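Local coordinates for monovalent Na+/H+ antiporter subunit D (Dietzia sp. DQ12-45-1b, PDB 7D3U), which serves as an antiporter-like membrane subunit of the Mrp complex, a bacterial sodium/proton pump, and belongs to a family related to proton-pumping subunits of respiratory complex I, at residues A[14-18]-A[114-118]; A[35-39]-A[91-96]; A[97-103]-A[237-241]. One frame throughout, in Å; residues are numbered along the deposited sequence.

How the interactions relate
All three contacts are buried, and none is a surface patch. Interactions 1 and 2 join antiparallel transmembrane helices through apolar side chains: helix 9-23 with 109-125, and helix 28-49 with 80-101. Interaction 2 is nested inside the loop closed by interaction 1, and the two touch where L114 packs on L35 and V38, so the four helices pack as one group. Interaction 3 uses the C-terminal end of the same helix 80-101 and meets interaction 2 where F36 packs on V99. The chemistry of interaction 3 differs: past the helix end a serine-glutamate hydrogen bond joins the apolar packing, whereas the two mid-helix contacts consist mainly of apolar packing.

Interaction 1. Residues A[14-18]-A[114-118]; sequences PLLTA and LLVTA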
loop_
_atom_site.group_PDB
_atom_site.type_symbol
_atom_site.label_atom_id
_atom_site.label_comp_id
_atom_site.label_asym_id
_atom_site.label_seq_id
_atom_site.Cartn_x
_atom_site.Cartn_y
_atom_site.Cartn_z
ATOM N N PRO A 14 4.212 1.416 23.130
ATOM C CA PRO A 14 5.171 1.515 22.022
ATOM C C PRO A 14 5.889 2.854 21.981
ATOM O O PRO A 14 7.124 2.896 22.031
ATOM C CB PRO A 14 4.292 1.312 20.784
ATOM C CG PRO A 14 3.189 0.466 21.266
ATOM C CD PRO A 14 2.888 0.993 22.636
ATOM N N LEU A 15 5.125 3.951 21.910
ATOM C CA LEU A 15 5.716 5.283 21.806
ATOM C C LEU A 15 6.741 5.540 22.899
ATOM O O LEU A 15 7.714 6.271 22.678
ATOM C CB LEU A 15 4.627 6.352 21.864
ATOM C CG LEU A 15 3.798 6.562 20.600
ATOM C CD1 LEU A 15 2.958 7.818 20.722
ATOM C CD2 LEU A 15 4.694 6.630 19.385
ATOM N N LEU A 16 6.545 4.958 24.081
ATOM C CA LEU A 16 7.560 5.051 25.122
ATOM C C LEU A 16 8.764 4.189 24.774
ATOM O O LEU A 16 9.886 4.693 24.640
ATOM C CB LEU A 16 6.972 4.637 26.470
ATOM C CG LEU A 16 7.970 4.465 27.615
ATOM C CD1 LEU A 16 8.682 5.771 27.902
ATOM C CD2 LEU A 16 7.273 3.948 28.859
ATOM N N THR A 17 8.543 2.884 24.594
ATOM C CA THR A 17 9.662 1.971 24.396
ATOM C C THR A 17 10.427 2.305 23.125
ATOM O O THR A 17 11.659 2.223 23.098
ATOM C CB THR A 17 9.170 0.527 24.361
ATOM O OG1 THR A 17 8.145 0.396 23.371
ATOM C CG2 THR A 17 8.616 0.126 25.716
ATOM N N ALA A 18 9.717 2.701 22.067
ATOM C CA ALA A 18 10.395 3.204 20.878
ATOM C C ALA A 18 11.323 4.352 21.242
ATOM O O ALA A 18 12.520 4.320 20.939
ATOM C CB ALA A 18 9.371 3.643 19.831
ATOM N N LEU A 114 8.144 -0.237 16.315
ATOM C CA LEU A 114 7.274 0.086 17.440
ATOM C C LEU A 114 6.489 1.364 17.180
ATOM O O LEU A 114 5.329 1.478 17.586
ATOM C CB LEU A 114 8.096 0.207 18.719
ATOM C CG LEU A 114 8.555 -1.129 19.296
ATOM C CD1 LEU A 114 9.238 -0.933 20.633
ATOM C CD2 LEU A 114 7.381 -2.073 19.424
ATOM N N LEU A 115 7.095 2.332 16.493
ATOM C CA LEU A 115 6.374 3.555 16.162
ATOM C C LEU A 115 5.279 3.290 15.135
ATOM O O LEU A 115 4.183 3.854 15.228
ATOM C CB LEU A 115 7.352 4.614 15.660
ATOM C CG LEU A 115 8.176 5.282 16.760
ATOM C CD1 LEU A 115 9.605 5.512 16.314
ATOM C CD2 LEU A 115 7.536 6.590 17.170
ATOM N N VAL A 116 5.550 2.419 14.160
ATOM C CA VAL A 116 4.515 2.018 13.211
ATOM C C VAL A 116 3.385 1.294 13.932
ATOM O O VAL A 116 2.204 1.506 13.637
ATOM C CB VAL A 116 5.124 1.152 12.094
ATOM C CG1 VAL A 116 4.047 0.631 11.177
ATOM C CG2 VAL A 116 6.124 1.955 11.296
ATOM N N THR A 117 3.730 0.435 14.891
ATOM C CA THR A 117 2.710 -0.270 15.660
ATOM C C THR A 117 1.864 0.701 16.473
ATOM O O THR A 117 0.638 0.555 16.547
ATOM C CB THR A 117 3.371 -1.311 16.563
ATOM O OG1 THR A 117 4.075 -2.265 15.760
ATOM C CG2 THR A 117 2.345 -2.033 17.406
ATOM N N ALA A 118 2.499 1.703 17.083
ATOM C CA ALA A 118 1.752 2.712 17.824
ATOM C C ALA A 118 0.824 3.494 16.906
ATOM O O ALA A 118 -0.327 3.768 17.262
ATOM C CB ALA A 118 2.713 3.657 18.541
#
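The side chain of L114 meets A18 and T17 of helix 9-23. Its CB rests against A18 CB at 3.8 Å, while CD1 reaches on past it to the hydroxyl OG1 of T17; there the leucine branch crosses the threonine side chain at about a right angle. The hydroxyl bonds to V13 O within its own helix, and against the methyl it makes packing contact. The carbonyl O of L114 faces P14 CB at 3.4 Å. One residue on, L115 lies alongside the same alanine from another side: its CG is 3.7 Å from A18 CB, and CD2 meets CD2 of L15 at 3.6 Å, the two leucines again crossing nearly perpendicularly. In both L114 and L115 CG stands anti to the carbonyl carbon (chi1 near -76°), which carries the terminal methyls across to the other helix. A turn after L114, A118 CB touches both P14 CB, at 3.6 Å, and L15 CD2, at 3.7 Å. The helices run antiparallel at 165°, their axes 8.3 Å apart, a closeness that the small A18 and A118 help to permit. P14 N carries no hydrogen to bond to the preceding turn, and helix 9-23 is kinked there. With mostly apolar groups doing the touching, this joint between predicted transmembrane helices depends on shape and hydrophobic burial rather than on polar pairing.

Interaction 2. Residues A[35-39]-A[91-96]; sequences LFAVL and TLTCAA
The F36 ring meets helix 80-101 with its edge: L92 CD1 and the backbone N of A96 lie in its plane, while the CB atoms of A95 and A96 stand near CE1 on opposite sides of that plane. CD1 abuts L92 CD1 at 3.6 Å, and the far end of the ring, CZ, is 3.5 Å from A96 CA, with A95 O also beside this edge. The ring stretches this far because its CG lies anti to the carbonyl carbon (chi1 -80°), sending it across the gap between axes 10.2 Å apart. One turn along, L39 adds a second set of contacts: CB packs on L92 CD1 at 4.0 Å and CD1 on A95 CB at 3.9 Å, so the L92 methyl is shared by F36 and L39. An alanine in place of F36 is likely to open a gap over A95 and A96 and leave L92 CD1 without its aromatic partner. Detergent (dodecyl-beta-D-maltoside) also touches F36 and A96. The two helices run antiparallel at 161°. Helix 109-125 lies against both, through L114 on L35 and V38 and through V113 and T117 on T91, while C94 turns to helix 239-245, packing on A243 and M244.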
loop_
_atom_site.group_PDB
_atom_site.type_symbol
_atom_site.label_atom_id
_atom_site.label_comp_id
_atom_site.label_asym_id
_atom_site.label_seq_id
_atom_site.Cartn_x
_atom_site.Cartn_y
_atom_site.Cartn_z
ATOM N N LEU A 35 11.963 -5.190 22.068
ATOM C CA LEU A 35 11.019 -5.095 20.960
ATOM C C LEU A 35 10.079 -6.289 20.940
ATOM O O LEU A 35 8.860 -6.133 20.811
ATOM C CB LEU A 35 11.777 -4.988 19.637
ATOM C CG LEU A 35 11.008 -5.375 18.375
ATOM C CD1 LEU A 35 9.987 -4.314 18.026
ATOM C CD2 LEU A 35 11.957 -5.607 17.214
ATOM N N PHE A 36 10.628 -7.496 21.078
ATOM C CA PHE A 36 9.777 -8.678 21.053
ATOM C C PHE A 36 8.961 -8.810 22.328
ATOM O O PHE A 36 7.829 -9.297 22.276
ATOM C CB PHE A 36 10.612 -9.929 20.817
ATOM C CG PHE A 36 10.969 -10.139 19.384
ATOM C CD1 PHE A 36 10.008 -10.529 18.473
ATOM C CD2 PHE A 36 12.258 -9.932 18.942
ATOM C CE1 PHE A 36 10.329 -10.716 17.150
ATOM C CE2 PHE A 36 12.583 -10.118 17.625
ATOM C CZ PHE A 36 11.620 -10.510 16.726
ATOM N N ALA A 37 9.489 -8.361 23.468
ATOM C CA ALA A 37 8.676 -8.340 24.678
ATOM C C ALA A 37 7.463 -7.437 24.503
ATOM O O ALA A 37 6.343 -7.808 24.877
ATOM C CB ALA A 37 9.516 -7.888 25.870
ATOM N N VAL A 38 7.658 -6.261 23.904
ATOM C CA VAL A 38 6.554 -5.323 23.732
ATOM C C VAL A 38 5.570 -5.837 22.688
ATOM O O VAL A 38 4.352 -5.744 22.870
ATOM C CB VAL A 38 7.092 -3.927 23.371
ATOM C CG1 VAL A 38 6.052 -3.137 22.604
ATOM C CG2 VAL A 38 7.497 -3.184 24.625
ATOM N N LEU A 39 6.072 -6.402 21.589
ATOM C CA LEU A 39 5.172 -6.944 20.576
ATOM C C LEU A 39 4.375 -8.123 21.122
ATOM O O LEU A 39 3.180 -8.262 20.833
ATOM C CB LEU A 39 5.962 -7.350 19.334
ATOM C CG LEU A 39 6.520 -6.192 18.506
ATOM C CD1 LEU A 39 7.178 -6.703 17.239
ATOM C CD2 LEU A 39 5.427 -5.194 18.174
ATOM N N THR A 91 2.746 -7.982 12.730
ATOM C CA THR A 91 3.955 -7.237 13.057
ATOM C C THR A 91 4.948 -8.106 13.817
ATOM O O THR A 91 6.153 -8.055 13.555
ATOM C CB THR A 91 3.604 -5.994 13.870
ATOM O OG1 THR A 91 2.510 -5.311 13.248
ATOM C CG2 THR A 91 4.791 -5.061 13.944
ATOM N N LEU A 92 4.459 -8.923 14.752
ATOM C CA LEU A 92 5.349 -9.794 15.511
ATOM C C LEU A 92 6.038 -10.806 14.605
ATOM O O LEU A 92 7.255 -11.009 14.702
ATOM C CB LEU A 92 4.566 -10.501 16.615
ATOM C CG LEU A 92 5.284 -11.611 17.377
ATOM C CD1 LEU A 92 6.509 -11.065 18.074
ATOM C CD2 LEU A 92 4.345 -12.248 18.380
ATOM N N THR A 93 5.284 -11.440 13.703
ATOM C CA THR A 93 5.897 -12.437 12.829
ATOM C C THR A 93 6.829 -11.793 11.810
ATOM O O THR A 93 7.881 -12.355 11.487
ATOM C CB THR A 93 4.828 -13.266 12.123
ATOM O OG1 THR A 93 4.103 -12.435 11.209
ATOM C CG2 THR A 93 3.878 -13.880 13.131
ATOM N N CYS A 94 6.482 -10.609 11.304
ATOM C CA CYS A 94 7.382 -9.941 10.372
ATOM C C CYS A 94 8.648 -9.454 11.066
ATOM O O CYS A 94 9.718 -9.448 10.455
ATOM C CB CYS A 94 6.666 -8.785 9.679
ATOM S SG CYS A 94 5.291 -9.300 8.627
ATOM N N ALA A 95 8.563 -9.080 12.344
ATOM C CA ALA A 95 9.775 -8.729 13.074
ATOM C C ALA A 95 10.629 -9.960 13.342
ATOM O O ALA A 95 11.862 -9.902 13.251
ATOM C CB ALA A 95 9.418 -8.025 14.382
ATOM N N ALA A 96 9.992 -11.088 13.667
ATOM C CA ALA A 96 10.742 -12.326 13.855
ATOM C C ALA A 96 11.374 -12.798 12.553
ATOM O O ALA A 96 12.396 -13.490 12.578
ATOM C CB ALA A 96 9.834 -13.411 14.428
#

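Interaction 3. Residues A[97-103]-A[237-241]; sequences FAVAAGE and MSPAV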
loop_
_atom_site.group_PDB
_atom_site.type_symbol
_atom_site.label_atom_id
_atom_site.label_comp_id
_atom_site.label_asym_id
_atom_site.label_seq_id
_atom_site.Cartn_x
_atom_site.Cartn_y
_atom_site.Cartn_z
ATOM N N PHE A 97 10.778 -12.444 11.416
ATOM C CA PHE A 97 11.398 -12.741 10.130
ATOM C C PHE A 97 12.544 -11.785 9.834
ATOM O O PHE A 97 13.574 -12.198 9.295
ATOM C CB PHE A 97 10.355 -12.678 9.015
ATOM C CG PHE A 97 10.934 -12.781 7.631
ATOM C CD1 PHE A 97 11.102 -14.012 7.029
ATOM C CD2 PHE A 97 11.281 -11.645 6.922
ATOM C CE1 PHE A 97 11.625 -14.108 5.757
ATOM C CE2 PHE A 97 11.806 -11.738 5.651
ATOM C CZ PHE A 97 11.976 -12.970 5.068
ATOM N N ALA A 98 12.376 -10.504 10.165
ATOM C CA ALA A 98 13.424 -9.527 9.904
ATOM C C ALA A 98 14.650 -9.775 10.768
ATOM O O ALA A 98 15.768 -9.452 10.356
ATOM C CB ALA A 98 12.897 -8.114 10.134
ATOM N N VAL A 99 14.465 -10.342 11.960
ATOM C CA VAL A 99 15.614 -10.654 12.805
ATOM C C VAL A 99 16.482 -11.721 12.150
ATOM O O VAL A 99 17.715 -11.651 12.195
ATOM C CB VAL A 99 15.148 -11.079 14.206
ATOM C CG1 VAL A 99 16.256 -11.811 14.940
ATOM C CG2 VAL A 99 14.718 -9.866 14.992
ATOM N N ALA A 100 15.858 -12.713 11.516
ATOM C CA ALA A 100 16.619 -13.776 10.871
ATOM C C ALA A 100 17.130 -13.367 9.498
ATOM O O ALA A 100 18.200 -13.823 9.081
ATOM C CB ALA A 100 15.765 -15.036 10.757
ATOM N N ALA A 101 16.388 -12.519 8.783
ATOM C CA ALA A 101 16.768 -12.150 7.424
ATOM C C ALA A 101 18.073 -11.369 7.404
ATOM O O ALA A 101 18.961 -11.645 6.590
ATOM C CB ALA A 101 15.650 -11.340 6.769
ATOM N N GLY A 102 18.213 -10.395 8.297
ATOM C CA GLY A 102 19.368 -9.523 8.274
ATOM C C GLY A 102 19.027 -8.106 8.672
ATOM O O GLY A 102 19.911 -7.326 9.034
ATOM N N GLU A 103 17.746 -7.759 8.609
ATOM C CA GLU A 103 17.276 -6.503 9.173
ATOM C C GLU A 103 17.174 -6.669 10.686
ATOM O O GLU A 103 17.636 -7.661 11.257
ATOM C CB GLU A 103 15.951 -6.091 8.540
ATOM C CG GLU A 103 16.041 -5.781 7.059
ATOM C CD GLU A 103 15.582 -6.934 6.194
ATOM O OE1 GLU A 103 14.952 -7.867 6.732
ATOM O OE2 GLU A 103 15.849 -6.909 4.976
ATOM N N MET A 237 11.235 -2.968 -2.217
ATOM C CA MET A 237 11.503 -2.782 -0.800
ATOM C C MET A 237 12.123 -4.054 -0.246
ATOM O O MET A 237 12.083 -5.113 -0.875
ATOM C CB MET A 237 10.233 -2.425 -0.021
ATOM C CG MET A 237 9.715 -1.027 -0.292
ATOM S SD MET A 237 8.004 -0.821 0.221
ATOM C CE MET A 237 8.002 -1.792 1.719
ATOM N N SER A 238 12.711 -3.933 0.939
ATOM C CA SER A 238 13.309 -5.090 1.588
ATOM C C SER A 238 12.248 -6.166 1.809
ATOM O O SER A 238 11.079 -5.844 2.046
ATOM C CB SER A 238 13.941 -4.688 2.919
ATOM O OG SER A 238 14.123 -5.816 3.756
ATOM N N PRO A 239 12.616 -7.447 1.734
ATOM C CA PRO A 239 11.597 -8.507 1.822
ATOM C C PRO A 239 10.823 -8.520 3.128
ATOM O O PRO A 239 9.672 -8.973 3.144
ATOM C CB PRO A 239 12.420 -9.789 1.645
ATOM C CG PRO A 239 13.619 -9.356 0.879
ATOM C CD PRO A 239 13.941 -7.988 1.393
ATOM N N ALA A 240 11.410 -8.044 4.224
ATOM C CA ALA A 240 10.700 -8.001 5.497
ATOM C C ALA A 240 9.834 -6.757 5.632
ATOM O O ALA A 240 8.739 -6.818 6.202
ATOM C CB ALA A 240 11.693 -8.069 6.659
ATOM N N VAL A 241 10.307 -5.624 5.109
ATOM C CA VAL A 241 9.546 -4.383 5.206
ATOM C C VAL A 241 8.250 -4.487 4.413
ATOM O O VAL A 241 7.188 -4.049 4.874
ATOM C CB VAL A 241 10.408 -3.200 4.735
ATOM C CG1 VAL A 241 9.712 -1.895 5.034
ATOM C CG2 VAL A 241 11.762 -3.245 5.415
#
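A240 is the residue most covered here, its single methyl being met by three side chains of segment 97-103. F97 approaches with the edge of its ring, CD2 lying 3.6 Å from A240 CB and near the ring plane; A98 CB stands 3.7 Å from the same methyl; and E103 brings its carboxylate from beyond the helix end, with OE1 3.3 Å away. F97 is placed for this by a first torsion that sets CG anti to the backbone N (chi1 172°). E103, the next most buried, is the polar member of the group. Its chain bends at chi2 (99°), which folds the carboxylate back toward segment 237-241, and S238 OG donates a hydrogen bond to its OE2. The modelled OG-OE2 separation of 2.4 Å is very short, so its exact length is doubtful at this resolution. E103 follows G102, where the chain leaves helix 80-101 with a positive phi (144°), and beyond this turn the E103 side chain is directed toward segment 237-241. The whole contact thus joins the C-terminal end of helix 80-101 and the turn after it to segment 237-241, which leads into helix 239-245. Around it, F97 packs on L342 and A346 of helix 320-350 and on L530 and P533 of helix 528-546, and R151 touches E103.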